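Local coordinates for Low molecular weight protein-tyrosine-phosphatase yfkJ (Bacillus subtilis, PDB 4ETM) that removes phosphate from phosphotyrosine residues of proteins by hydrolysis, as a low molecular weight protein tyrosine phosphatase, and takes part in resistance to ethanol stress, at the interface of chains A and B. Coordinates in Å, arbitrary orientation; residue numbers count along the deposited sequence, not the author numbering. Chains: chain A/B, Low molecular weight protein-tyrosine-phosphatase yfkJ.

Contact 1: the interface of chains A and B. Residues chain A 26, 59-60, 108, 111-112, 115; chain B 111-112, 115, 119.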
ATOM      1  N   LEU A  26      -0.526 -10.905  -1.655  1.00  9.86           N
ATOM      2  CA  LEU A  26      -1.612 -10.675  -2.601  1.00 11.00           C
ATOM      3  C   LEU A  26      -2.419 -11.939  -2.876  1.00  8.43           C
ATOM      4  O   LEU A  26      -3.644 -11.959  -2.687  1.00 11.14           O
ATOM      5  CB  LEU A  26      -1.036 -10.102  -3.902  1.00 14.17           C
ATOM      6  CG  LEU A  26      -2.053  -9.843  -5.014  1.00 15.86           C
ATOM      7  CD1 LEU A  26      -3.051  -8.816  -4.557  1.00 15.20           C
ATOM      8  CD2 LEU A  26      -1.332  -9.386  -6.290  1.00 14.16           C
ATOM      9  N   ILE A  59      -4.730 -10.811   0.100  1.00  9.90           N
ATOM     10  CA  ILE A  59      -5.623  -9.722  -0.228  1.00  9.79           C
ATOM     11  C   ILE A  59      -6.693 -10.144  -1.237  1.00  7.77           C
ATOM     12  O   ILE A  59      -7.880  -9.818  -1.063  1.00 11.96           O
ATOM     13  CB  ILE A  59      -4.859  -8.506  -0.780  1.00 11.36           C
ATOM     14  CG1 ILE A  59      -3.875  -7.970   0.266  1.00 10.85           C
ATOM     15  CG2 ILE A  59      -5.864  -7.419  -1.143  1.00 11.13           C
ATOM     16  CD1 ILE A  59      -4.531  -7.625   1.596  1.00 11.42           C
ATOM     17  N   GLY A  60      -6.265 -10.871  -2.274  1.00 10.72           N
ATOM     18  CA  GLY A  60      -7.150 -11.246  -3.363  1.00 11.90           C
ATOM     19  C   GLY A  60      -7.716 -12.636  -3.167  1.00 14.20           C
ATOM     20  O   GLY A  60      -7.266 -13.377  -2.294  1.00 15.98           O
ATOM     21  N   GLU A 108       1.757  -2.212  -1.165  1.00 10.39           N
ATOM     22  CA  GLU A 108       0.401  -2.409  -1.683  1.00 11.65           C
ATOM     23  C   GLU A 108      -0.470  -3.228  -0.737  1.00 12.07           C
ATOM     24  O   GLU A 108      -1.650  -2.910  -0.537  1.00 13.05           O
ATOM     25  CB  GLU A 108       0.406  -3.001  -3.101  1.00 12.24           C
ATOM     26  CG  GLU A 108       0.987  -2.045  -4.135  1.00 14.28           C
ATOM     27  CD  GLU A 108       1.051  -2.653  -5.533  1.00 23.98           C
ATOM     28  OE1 GLU A 108       0.890  -3.882  -5.658  1.00 29.39           O
ATOM     29  OE2 GLU A 108       1.272  -1.907  -6.507  1.00 21.83           O
ATOM     30  N   GLY A 111      -1.654  -1.110   2.077  1.00 12.52           N
ATOM     31  CA  GLY A 111      -2.718  -0.244   1.616  1.00 14.48           C
ATOM     32  C   GLY A 111      -4.042  -0.972   1.482  1.00 14.52           C
ATOM     33  O   GLY A 111      -5.090  -0.423   1.821  1.00 17.54           O
ATOM     34  N   SER A 112      -3.999  -2.210   0.989  1.00 14.45           N
ATOM     35  CA  SER A 112      -5.216  -3.003   0.871  1.00 14.08           C
ATOM     36  C   SER A 112      -5.829  -3.288   2.226  1.00 17.16           C
ATOM     37  O   SER A 112      -7.046  -3.219   2.370  1.00 18.82           O
ATOM     38  CB  SER A 112      -4.955  -4.310   0.131  1.00 15.81           C
ATOM     39  OG  SER A 112      -4.543  -4.049  -1.201  1.00 14.17           O
ATOM     40  N   SER A 115      -7.660  -0.168   3.465  1.00 21.36           N
ATOM     41  CA  SER A 115      -8.963  -0.034   2.832  1.00 22.64           C
ATOM     42  C   SER A 115      -9.999  -0.963   3.485  1.00 21.43           C
ATOM     43  O   SER A 115     -11.201  -0.694   3.456  1.00 27.16           O
ATOM     44  CB  SER A 115      -8.833  -0.361   1.334  1.00 34.70           C
ATOM     45  OG  SER A 115     -10.048  -0.155   0.624  1.00 33.16           O
TER
ATOM     46  N   GLY B 111      -2.569  -0.031  -3.582  1.00 10.37           N
ATOM     47  CA  GLY B 111      -3.115  -1.232  -2.971  1.00 12.68           C
ATOM     48  C   GLY B 111      -4.544  -1.033  -2.490  1.00 10.49           C
ATOM     49  O   GLY B 111      -5.398  -1.909  -2.673  1.00 12.58           O
ATOM     50  N   SER B 112      -4.804   0.120  -1.882  1.00 10.16           N
ATOM     51  CA  SER B 112      -6.155   0.417  -1.419  1.00 10.13           C
ATOM     52  C   SER B 112      -7.138   0.464  -2.568  1.00 10.02           C
ATOM     53  O   SER B 112      -8.230  -0.084  -2.485  1.00 13.67           O
ATOM     54  CB  SER B 112      -6.200   1.753  -0.693  1.00 14.22           C
ATOM     55  OG  SER B 112      -5.332   1.765   0.422  1.00 13.59           O
ATOM     56  N   SER B 115      -7.790  -2.987  -4.354  1.00 13.30           N
ATOM     57  CA  SER B 115      -8.644  -3.827  -3.509  1.00 11.66           C
ATOM     58  C   SER B 115     -10.100  -3.336  -3.536  1.00 15.24           C
ATOM     59  O   SER B 115     -11.036  -4.149  -3.622  1.00 15.78           O
ATOM     60  CB  SER B 115      -8.092  -3.894  -2.070  1.00 16.24           C
ATOM     61  OG  SER B 115      -8.995  -4.577  -1.220  1.00 25.16           O
ATOM     62  N   PHE B 119      -9.800  -5.670  -7.890  1.00 18.34           N
ATOM     63  CA  PHE B 119      -8.775  -6.034  -8.886  1.00 19.11           C
ATOM     64  C   PHE B 119      -9.316  -6.169 -10.309  1.00 22.24           C
ATOM     65  O   PHE B 119      -8.776  -6.915 -11.130  1.00 23.97           O
ATOM     66  CB  PHE B 119      -7.988  -7.269  -8.443  1.00 15.67           C
ATOM     67  CG  PHE B 119      -7.246  -7.047  -7.174  1.00 18.60           C
ATOM     68  CD1 PHE B 119      -6.017  -6.417  -7.181  1.00 18.68           C
ATOM     69  CD2 PHE B 119      -7.809  -7.399  -5.965  1.00 21.83           C
ATOM     70  CE1 PHE B 119      -5.346  -6.164  -6.008  1.00 16.68           C
ATOM     71  CE2 PHE B 119      -7.139  -7.160  -4.785  1.00 21.47           C
ATOM     72  CZ  PHE B 119      -5.903  -6.533  -4.806  1.00 22.31           C
TER
HETATM   73  O   HOH W   1      -9.140  -7.394  -1.714  1.00 33.23           O
HETATM   74  O   HOH W   2     -10.782  -2.746  -0.193  1.00 37.63           O

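Contact 2: the interface of chains A and B. Residues chain A 107, 110-111, 114; chain B 26, 108.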
ATOM      1  N   ALA A 107       4.058  -2.777   0.243  1.00 11.01           N
ATOM      2  CA  ALA A 107       3.327  -1.569   0.579  1.00 11.63           C
ATOM      3  C   ALA A 107       1.911  -1.651   0.029  1.00 10.38           C
ATOM      4  O   ALA A 107       0.957  -1.227   0.687  1.00 11.09           O
ATOM      5  CB  ALA A 107       4.049  -0.330   0.052  1.00 14.65           C
ATOM      6  N   ILE A 110      -0.213  -3.468   2.478  1.00 10.74           N
ATOM      7  CA  ILE A 110      -0.536  -2.610   3.616  1.00 14.26           C
ATOM      8  C   ILE A 110      -1.719  -1.718   3.257  1.00 13.05           C
ATOM      9  O   ILE A 110      -2.677  -1.599   4.021  1.00 15.84           O
ATOM     10  CB  ILE A 110       0.650  -1.718   4.010  1.00 18.55           C
ATOM     11  CG1 ILE A 110       1.850  -2.563   4.454  1.00 20.51           C
ATOM     12  CG2 ILE A 110       0.226  -0.675   5.039  1.00 17.79           C
ATOM     13  CD1 ILE A 110       1.857  -2.924   5.910  1.00 22.54           C
ATOM     14  N   GLY A 111      -1.654  -1.110   2.077  1.00 12.52           N
ATOM     15  CA  GLY A 111      -2.718  -0.244   1.616  1.00 14.48           C
ATOM     16  C   GLY A 111      -4.042  -0.972   1.482  1.00 14.52           C
ATOM     17  O   GLY A 111      -5.090  -0.423   1.821  1.00 17.54           O
ATOM     18  N   ARG A 114      -5.537  -1.450   4.753  1.00 16.50           N
ATOM     19  CA  ARG A 114      -6.041  -0.167   5.258  1.00 18.36           C
ATOM     20  C   ARG A 114      -7.432   0.159   4.731  1.00 23.37           C
ATOM     21  O   ARG A 114      -8.264   0.712   5.447  1.00 28.15           O
ATOM     22  CB  ARG A 114      -5.075   0.968   4.908  1.00 19.45           C
ATOM     23  CG  ARG A 114      -3.698   0.900   5.582  1.00 19.51           C
ATOM     24  CD  ARG A 114      -3.038   2.284   5.586  1.00 23.60           C
ATOM     25  NE  ARG A 114      -1.646   2.228   6.025  1.00 27.21           N
ATOM     26  CZ  ARG A 114      -1.267   2.070   7.290  1.00 38.99           C
ATOM     27  NH1 ARG A 114      -2.177   1.958   8.250  1.00 46.34           N
ATOM     28  NH2 ARG A 114       0.026   2.019   7.597  1.00 35.90           N
TER
ATOM     29  N   LEU B  26      -3.784   9.257   1.453  1.00  9.25           N
ATOM     30  CA  LEU B  26      -4.314   8.557   2.612  1.00 12.48           C
ATOM     31  C   LEU B  26      -5.330   9.407   3.343  1.00 13.75           C
ATOM     32  O   LEU B  26      -6.461   8.970   3.550  1.00 12.88           O
ATOM     33  CB  LEU B  26      -3.195   8.125   3.560  1.00 12.15           C
ATOM     34  CG  LEU B  26      -3.698   7.391   4.808  1.00 12.96           C
ATOM     35  CD1 LEU B  26      -4.527   6.165   4.449  1.00 14.20           C
ATOM     36  CD2 LEU B  26      -2.498   6.995   5.634  1.00 11.68           C
ATOM     37  N   GLU B 108       0.917   2.280  -1.235  1.00 12.49           N
ATOM     38  CA  GLU B 108      -0.144   1.913  -0.300  1.00 11.98           C
ATOM     39  C   GLU B 108      -1.478   2.341  -0.899  1.00 10.67           C
ATOM     40  O   GLU B 108      -2.435   1.566  -0.906  1.00 12.57           O
ATOM     41  CB  GLU B 108       0.054   2.539   1.075  1.00 11.09           C
ATOM     42  CG  GLU B 108       1.214   1.906   1.833  1.00 14.19           C
ATOM     43  CD  GLU B 108       1.310   2.367   3.282  1.00 17.17           C
ATOM     44  OE1 GLU B 108       0.345   2.967   3.800  1.00 18.64           O
ATOM     45  OE2 GLU B 108       2.361   2.129   3.908  1.00 19.84           O
TER
HETATM   46  O   HOH W   3       2.482   2.072   6.543  1.00 36.53           O

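Contact 1: the interface of chains A and B
B:Phe119 of one phosphatase reaches A:Leu26 and A:Ile59 of the other in the deposited dimer, which may not be the biological one. A:Leu26 directly follows the nucleophile A:Cys25, in the CX5R phosphate-binding loop of the low molecular weight protein tyrosine phosphatases. From CB of B:Phe119, CG stands anti to the carbonyl carbon (chi1 -62°), which sends the ring towards chain A. Further along the ring, CE1 flanks the CD1 methyl of A:Leu26, and CE2 flanks the CG2 methyl of A:Ile59. At the tip, B:Phe119 CZ lies 3.7 Å from A:Leu26 CD1 and 3.8 Å from A:Ile59 CG2. The A:Ile59 methyl sits at the ring edge, in the ring plane. The A:Ile59 side chain crosses the ring side chain at about a right angle, while A:Leu26 runs past it in the opposite direction. Beside this apolar cluster, helix 107-117 of chain A packs on helix 107-116 of chain B. Two serine hydroxyls bridge the helices reciprocally. B:Ser112 OG donates to A:Gly111 O at 2.6 Å, and A:Ser112 OG donates to B:Gly111 O at 2.7 Å. Each hydroxyl stands above the carbonyl plane it meets. A:Ser112 OG also donates to A:Glu108 O at 3.2 Å, a longer bond within its own helix. One hydroxyl hydrogen must then be shared between two carbonyls. B:Ser115 OG holds two waters. One water reaches A:Ile59 O; the other reaches A:Ser115 OG, whose residue is poorly ordered.

Contact 2: the interface of chains A and B
B:Glu108 and A:Arg114 pair across the two helices that pack together in the deposited dimer of this low molecular weight protein tyrosine phosphatase. B:Glu108 has 72 Å² of surface hidden by chain A, and A:Arg114 has 43 Å² hidden by chain B. They belong to helix 107-116 of chain B and helix 107-117 of chain A. The B:Glu108 side chain is extended beyond CG and lies over the chain A helix. B:Glu108 CG lies 3.3 Å from A:Ala107 O and faces the A:Ala107 CB methyl. Further out, the carboxyl carbon B:Glu108 CD rests 3.7 Å from the A:Ile110 CG2 methyl. These two side chains lie side by side and point the same way. The carboxylate then meets A:Arg114 through the guanidinium NE. A:Arg114 NE donates to B:Glu108 OE1 at 3.1 Å in a salt bridge that is nearly straight at the hydrogen (166°). OE1 lies at the edge of the guanidinium, but NE comes to it from above the carboxylate plane. The two planes are turned 34° apart. The second carboxylate oxygen, B:Glu108 OE2, is 2.6 Å from a water oxygen. The same water oxygen is 2.7 Å from A:Arg114 NH2, which makes a second, indirect link between the charged groups. The A:Arg114 chain is extended from CG to NE and then turns at its last torsion (-75°), which orients the guanidinium. B:Leu26, of the catalytic phosphate-binding loop, lies loosely beside the arginine, 4.3 Å from B:Leu26 CD1 to A:Arg114 CD.

The centres of the C-alpha atoms of contact 1 and contact 2 are about 8 Å apart. They share A:Gly111, and both use helix 107-117 of chain A and helix 107-116 of chain B. The interface is two-fold symmetric, so each contact recurs with the chains exchanged. The centre of contact 1 is about 7 Å from the nucleophile A:Cys25, and that of contact 2 about 12 Å from it. Each brings in Leu26 of one chain, next to the catalytic cysteine. Association of this kind could restrict access of phosphotyrosine substrates to the active sites. The structure alone does not show whether the dimer forms in solution.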